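Local coordinates for molybdopterin-guanine dinucleotide biosynthesis protein A (MobA) (Archaeoglobus fulgidus, PDB 3NGW) that probably transfers a nucleotide from GTP onto molybdopterin during molybdenum cofactor biosynthesis, at residues A115-H120 and A128-S133; V3-G8 and T41-R46. All blocks are in the same frame, centred on the assembly; numbering follows the deposited sequence.

Contact 1 (A115-H120 and A128-S133)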
loop_
_atom_site.group_PDB
_atom_site.type_symbol
_atom_site.label_atom_id
_atom_site.label_comp_id
_atom_site.label_asym_id
_atom_site.label_seq_id
_atom_site.Cartn_x
_atom_site.Cartn_y
_atom_site.Cartn_z
ATOM N N ALA A 115 11.104 -6.770 -6.778
ATOM C CA ALA A 115 9.989 -5.830 -6.735
ATOM C C ALA A 115 9.730 -5.211 -8.104
ATOM O O ALA A 115 10.651 -5.007 -8.899
ATOM C CB ALA A 115 10.266 -4.726 -5.702
ATOM N N LEU A 116 8.462 -4.937 -8.374
ATOM C CA LEU A 116 8.036 -4.310 -9.617
ATOM C C LEU A 116 7.311 -3.052 -9.151
ATOM O O LEU A 116 6.220 -3.133 -8.578
ATOM C CB LEU A 116 7.069 -5.217 -10.386
ATOM C CG LEU A 116 6.502 -4.589 -11.669
ATOM C CD1 LEU A 116 7.556 -4.658 -12.744
ATOM C CD2 LEU A 116 5.245 -5.315 -12.120
ATOM N N ILE A 117 7.923 -1.897 -9.397
ATOM C CA ILE A 117 7.388 -0.618 -8.945
ATOM C C ILE A 117 7.062 0.352 -10.073
ATOM O O ILE A 117 7.913 0.653 -10.912
ATOM C CB ILE A 117 8.403 0.051 -7.979
ATOM C CG1 ILE A 117 8.664 -0.889 -6.799
ATOM C CG2 ILE A 117 7.886 1.396 -7.508
ATOM C CD1 ILE A 117 9.755 -0.423 -5.855
ATOM N N PRO A 118 5.819 0.856 -10.107
ATOM C CA PRO A 118 5.369 1.804 -11.132
ATOM C C PRO A 118 6.206 3.080 -11.092
ATOM O O PRO A 118 6.598 3.539 -10.017
ATOM C CB PRO A 118 3.907 2.052 -10.756
ATOM C CG PRO A 118 3.508 0.753 -10.105
ATOM C CD PRO A 118 4.702 0.465 -9.233
ATOM N N LYS A 119 6.478 3.656 -12.260
ATOM C CA LYS A 119 7.293 4.858 -12.309
ATOM C C LYS A 119 7.130 5.734 -13.542
ATOM O O LYS A 119 7.095 5.245 -14.671
ATOM C CB LYS A 119 8.768 4.474 -12.180
ATOM C CG LYS A 119 9.723 5.628 -12.389
ATOM C CD LYS A 119 11.161 5.170 -12.382
ATOM C CE LYS A 119 12.091 6.362 -12.545
ATOM N NZ LYS A 119 13.532 5.966 -12.601
ATOM N N HIS A 120 7.027 7.038 -13.303
ATOM C CA HIS A 120 6.942 8.027 -14.370
ATOM C C HIS A 120 8.311 8.698 -14.309
ATOM O O HIS A 120 9.264 8.247 -14.952
ATOM C CB HIS A 120 5.830 9.043 -14.098
ATOM C CG HIS A 120 5.659 9.390 -12.652
ATOM N ND1 HIS A 120 5.011 8.561 -11.761
ATOM C CD2 HIS A 120 6.055 10.472 -11.940
ATOM C CE1 HIS A 120 5.013 9.119 -10.563
ATOM N NE2 HIS A 120 5.640 10.279 -10.645
ATOM N N ALA A 128 2.972 -1.236 -5.492
ATOM C CA ALA A 128 3.800 -2.123 -6.304
ATOM C C ALA A 128 3.863 -3.565 -5.800
ATOM O O ALA A 128 3.382 -3.894 -4.718
ATOM C CB ALA A 128 5.210 -1.557 -6.394
ATOM N N TYR A 129 4.477 -4.412 -6.619
ATOM C CA TYR A 129 4.660 -5.824 -6.329
ATOM C C TYR A 129 5.992 -6.054 -5.607
ATOM O O TYR A 129 7.021 -5.483 -5.981
ATOM C CB TYR A 129 4.652 -6.616 -7.640
ATOM C CG TYR A 129 5.196 -8.021 -7.510
ATOM C CD1 TYR A 129 4.391 -9.077 -7.071
ATOM C CD2 TYR A 129 6.544 -8.282 -7.750
ATOM C CE1 TYR A 129 4.931 -10.359 -6.869
ATOM C CE2 TYR A 129 7.081 -9.546 -7.549
ATOM C CZ TYR A 129 6.277 -10.573 -7.109
ATOM O OH TYR A 129 6.855 -11.802 -6.898
ATOM N N TYR A 130 5.960 -6.877 -4.565
ATOM C CA TYR A 130 7.162 -7.221 -3.810
ATOM C C TYR A 130 7.158 -8.737 -3.646
ATOM O O TYR A 130 6.129 -9.326 -3.322
ATOM C CB TYR A 130 7.181 -6.556 -2.413
ATOM C CG TYR A 130 7.373 -5.042 -2.412
ATOM C CD1 TYR A 130 6.290 -4.174 -2.568
ATOM C CD2 TYR A 130 8.647 -4.480 -2.300
ATOM C CE1 TYR A 130 6.475 -2.784 -2.617
ATOM C CE2 TYR A 130 8.835 -3.096 -2.353
ATOM C CZ TYR A 130 7.750 -2.260 -2.513
ATOM O OH TYR A 130 7.945 -0.900 -2.598
ATOM N N ALA A 131 8.301 -9.361 -3.900
ATOM C CA ALA A 131 8.431 -10.803 -3.753
ATOM C C ALA A 131 9.082 -11.047 -2.400
ATOM O O ALA A 131 9.686 -10.140 -1.828
ATOM C CB ALA A 131 9.303 -11.374 -4.868
ATOM N N GLU A 132 8.953 -12.266 -1.889
ATOM C CA GLU A 132 9.533 -12.642 -0.604
ATOM C C GLU A 132 11.039 -12.422 -0.561
ATOM O O GLU A 132 11.609 -12.116 0.490
ATOM C CB GLU A 132 9.243 -14.115 -0.327
ATOM C CG GLU A 132 9.877 -14.655 0.935
ATOM C CD GLU A 132 9.486 -16.096 1.204
ATOM O OE1 GLU A 132 8.307 -16.339 1.546
ATOM O OE2 GLU A 132 10.352 -16.993 1.059
ATOM N N SER A 133 11.678 -12.584 -1.712
ATOM C CA SER A 133 13.127 -12.444 -1.821
ATOM C C SER A 133 13.648 -11.045 -1.484
ATOM O O SER A 133 14.850 -10.862 -1.272
ATOM C CB SER A 133 13.569 -12.848 -3.225
ATOM O OG SER A 133 12.824 -12.164 -4.223
#
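Ile-117 and Pro-118 close over the methyl of Ala-128 at the apolar middle of this contact: CG1 of Ile-117 lies 3.5 Å from CB of Ala-128, and the ring carbon CD of Pro-118 approaches the same CB. The first torsion of Ile-117 sets CG1 beside the backbone N (chi1 -58°), and an extended chi2 of 174° carries the chain on to CD1, 3.8 Å from OH of Tyr-130. On that same face CB of Ala-115 rests 3.8 Å from CD2 of Tyr-130, so the tyrosine ring spans two residues of the facing strand. The other face carries Leu-116 and Tyr-129, whose CB atoms meet at 3.9 Å.

Between the faces the strands are antiparallel. Leu-116 and Tyr-129 form a hydrogen-bonded pair, with Leu-116 N donating to Tyr-129 O over 2.8 Å; the return bond from Tyr-129 N to Leu-116 O is less certain, because the position of that oxygen is doubtful. Ala-115 and Tyr-130 follow as a non-hydrogen-bonded pair, where CA of Ala-115 makes a CA-H...O contact of 3.1 Å with Tyr-129 O. That carbonyl therefore receives two neighbouring groups of one strand.

At the polar edge the two phenols find partners beyond the paired strands: Tyr-129 OH bonds to Glu-109 of helix 98-111, and Tyr-130 OH to the carbonyl of Pro-125 in the connecting loop. Apolar packing on both faces thus holds this buried hairpin, while the cost of burying two tyrosines, one on each face, is met by hydrogen bonds to their hydroxyls.

Contact 2 (V3-G8 and T41-R46)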
loop_
_atom_site.group_PDB
_atom_site.type_symbol
_atom_site.label_atom_id
_atom_site.label_comp_id
_atom_site.label_asym_id
_atom_site.label_seq_id
_atom_site.Cartn_x
_atom_site.Cartn_y
_atom_site.Cartn_z
ATOM N N VAL A 3 -2.761 -9.359 -1.485
ATOM C CA VAL A 3 -2.731 -7.910 -1.341
ATOM C C VAL A 3 -2.478 -7.487 0.104
ATOM O O VAL A 3 -3.149 -7.959 1.027
ATOM C CB VAL A 3 -4.076 -7.290 -1.798
ATOM C CG1 VAL A 3 -4.027 -5.778 -1.690
ATOM C CG2 VAL A 3 -4.388 -7.710 -3.233
ATOM N N ALA A 4 -1.501 -6.604 0.299
ATOM C CA ALA A 4 -1.177 -6.093 1.632
ATOM C C ALA A 4 -1.506 -4.604 1.645
ATOM O O ALA A 4 -0.836 -3.817 0.989
ATOM C CB ALA A 4 0.312 -6.304 1.933
ATOM N N VAL A 5 -2.536 -4.216 2.389
ATOM C CA VAL A 5 -2.935 -2.815 2.461
ATOM C C VAL A 5 -2.305 -2.146 3.684
ATOM O O VAL A 5 -2.521 -2.576 4.817
ATOM C CB VAL A 5 -4.476 -2.691 2.524
ATOM C CG1 VAL A 5 -4.899 -1.220 2.435
ATOM C CG2 VAL A 5 -5.105 -3.488 1.373
ATOM N N LEU A 6 -1.505 -1.112 3.443
ATOM C CA LEU A 6 -0.833 -0.392 4.521
ATOM C C LEU A 6 -1.786 0.661 5.091
ATOM O O LEU A 6 -2.062 1.665 4.434
ATOM C CB LEU A 6 0.445 0.272 3.989
ATOM C CG LEU A 6 1.467 -0.621 3.280
ATOM C CD1 LEU A 6 2.620 0.228 2.776
ATOM C CD2 LEU A 6 1.982 -1.695 4.220
ATOM N N VAL A 7 -2.279 0.435 6.310
ATOM C CA VAL A 7 -3.225 1.358 6.942
ATOM C C VAL A 7 -2.733 1.965 8.254
ATOM O O VAL A 7 -3.517 2.537 9.011
ATOM C CB VAL A 7 -4.588 0.659 7.226
ATOM C CG1 VAL A 7 -5.067 -0.079 5.984
ATOM C CG2 VAL A 7 -4.463 -0.294 8.408
ATOM N N GLY A 8 -1.437 1.848 8.518
ATOM C CA GLY A 8 -0.895 2.391 9.752
ATOM C C GLY A 8 -0.535 3.859 9.671
ATOM O O GLY A 8 -0.067 4.459 10.645
ATOM N N THR A 41 -6.217 -10.838 1.103
ATOM C CA THR A 41 -5.714 -9.609 1.691
ATOM C C THR A 41 -5.466 -9.556 3.191
ATOM O O THR A 41 -6.168 -10.187 3.967
ATOM C CB THR A 41 -6.711 -8.485 1.351
ATOM O OG1 THR A 41 -6.978 -8.520 -0.055
ATOM C CG2 THR A 41 -6.173 -7.133 1.744
ATOM N N VAL A 42 -4.443 -8.802 3.582
ATOM C CA VAL A 42 -4.156 -8.553 4.989
ATOM C C VAL A 42 -3.994 -7.049 5.079
ATOM O O VAL A 42 -3.537 -6.409 4.138
ATOM C CB VAL A 42 -2.854 -9.227 5.512
ATOM C CG1 VAL A 42 -2.992 -10.728 5.471
ATOM C CG2 VAL A 42 -1.649 -8.755 4.711
ATOM N N PHE A 43 -4.406 -6.487 6.203
ATOM C CA PHE A 43 -4.287 -5.061 6.419
ATOM C C PHE A 43 -3.191 -4.882 7.454
ATOM O O PHE A 43 -3.314 -5.345 8.591
ATOM C CB PHE A 43 -5.620 -4.512 6.904
ATOM C CG PHE A 43 -6.709 -4.616 5.879
ATOM C CD1 PHE A 43 -6.932 -3.584 4.969
ATOM C CD2 PHE A 43 -7.468 -5.777 5.775
ATOM C CE1 PHE A 43 -7.905 -3.711 3.960
ATOM C CE2 PHE A 43 -8.436 -5.920 4.780
ATOM C CZ PHE A 43 -8.656 -4.887 3.868
ATOM N N VAL A 44 -2.109 -4.230 7.039
ATOM C CA VAL A 44 -0.956 -4.017 7.900
ATOM C C VAL A 44 -1.038 -2.736 8.719
ATOM O O VAL A 44 -0.949 -1.630 8.186
ATOM C CB VAL A 44 0.339 -3.996 7.074
ATOM C CG1 VAL A 44 1.551 -3.986 8.008
ATOM C CG2 VAL A 44 0.371 -5.202 6.149
ATOM N N CYS A 45 -1.201 -2.910 10.025
ATOM C CA CYS A 45 -1.313 -1.800 10.965
ATOM C C CYS A 45 0.050 -1.372 11.479
ATOM O O CYS A 45 1.023 -2.119 11.372
ATOM C CB CYS A 45 -2.191 -2.215 12.145
ATOM S SG CYS A 45 -3.784 -2.888 11.640
ATOM N N ARG A 46 0.118 -0.175 12.053
ATOM C CA ARG A 46 1.381 0.338 12.584
ATOM C C ARG A 46 1.841 -0.408 13.830
ATOM O O ARG A 46 3.035 -0.453 14.119
ATOM C CB ARG A 46 1.256 1.827 12.889
ATOM C CG ARG A 46 0.115 2.156 13.795
ATOM C CD ARG A 46 0.096 3.618 14.128
ATOM N NE ARG A 46 -1.140 3.929 14.822
ATOM C CZ ARG A 46 -2.252 4.347 14.227
ATOM N NH1 ARG A 46 -2.285 4.524 12.910
ATOM N NH2 ARG A 46 -3.343 4.552 14.953
HETATM O O HOH W 1 1.131 0.800 7.383
#
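Val-5 and Phe-43 lead the apolar contacts, lying side by side and pointing the same way, with CB of Val-5 3.6 Å from CD1 of the ring. One ring face receives CG2 of Thr-41, offset toward the rim, and CG1 of Val-7 meets the ring edge. CG2 of Thr-41 also touches CG2 of Val-5 at 3.8 Å. On the other face of the sheet, CD2 of Leu-6 comes within 4.0 Å of CB of Val-44.

Backbone bonds join the parallel strands in regular alternation: Val-42 N to Val-3 O, Val-5 N to Val-42 O, Val-44 N to Val-5 O at 2.8 Å, and Val-7 N to Val-44 O. Past the last of these a water accepts from Gly-8 N at 3.0 Å and donates to Val-44 O.

The charged group lies at the C-terminal end, where Arg-46 NH1 donates to Gly-8 O over 3.2 Å. The acceptor sits in the guanidinium plane, whereas the donor stands above the carbonyl plane, 60° out of it. NH2 forms a salt bridge with Glu-17. An alanine in place of Arg-46 would probably leave Gly-8 O without this donor and Glu-17 without its charged mate.

Helix 28-36 packs on the Val-3, Val-5 and Phe-43 face, and helix 72-83 on the Ala-4, Val-42 and Val-44 face. Strand 2-6 bonds on its other edge to strand 86-90, placing this parallel pair within a Rossmann-like alpha/beta sheet, as in GT-A nucleotidyltransferases.

How the contacts relate
Contact 1 and contact 2 belong to one mixed sheet, their centres about 16 Å apart and their nearest atoms about 7 Å apart, without touching. Strand 86-90 lies between them, bonding to strand 2-6 of contact 2 on one edge and neighbouring strand 129-130 of contact 1 on the other. Contact 2 is a parallel pairing across a long crossover, complete before the chain reaches contact 1, a local hairpin whose strand 129-130 supplies the antiparallel member. Leu-126, in the loop of that hairpin, touches Leu-6 of contact 2. Both contacts lie away from Asp-184, a calcium-binding residue with no ion bound to it in this chain, and both form part of the central sheet of the MobA-like, probably nucleotide-transferring, domain.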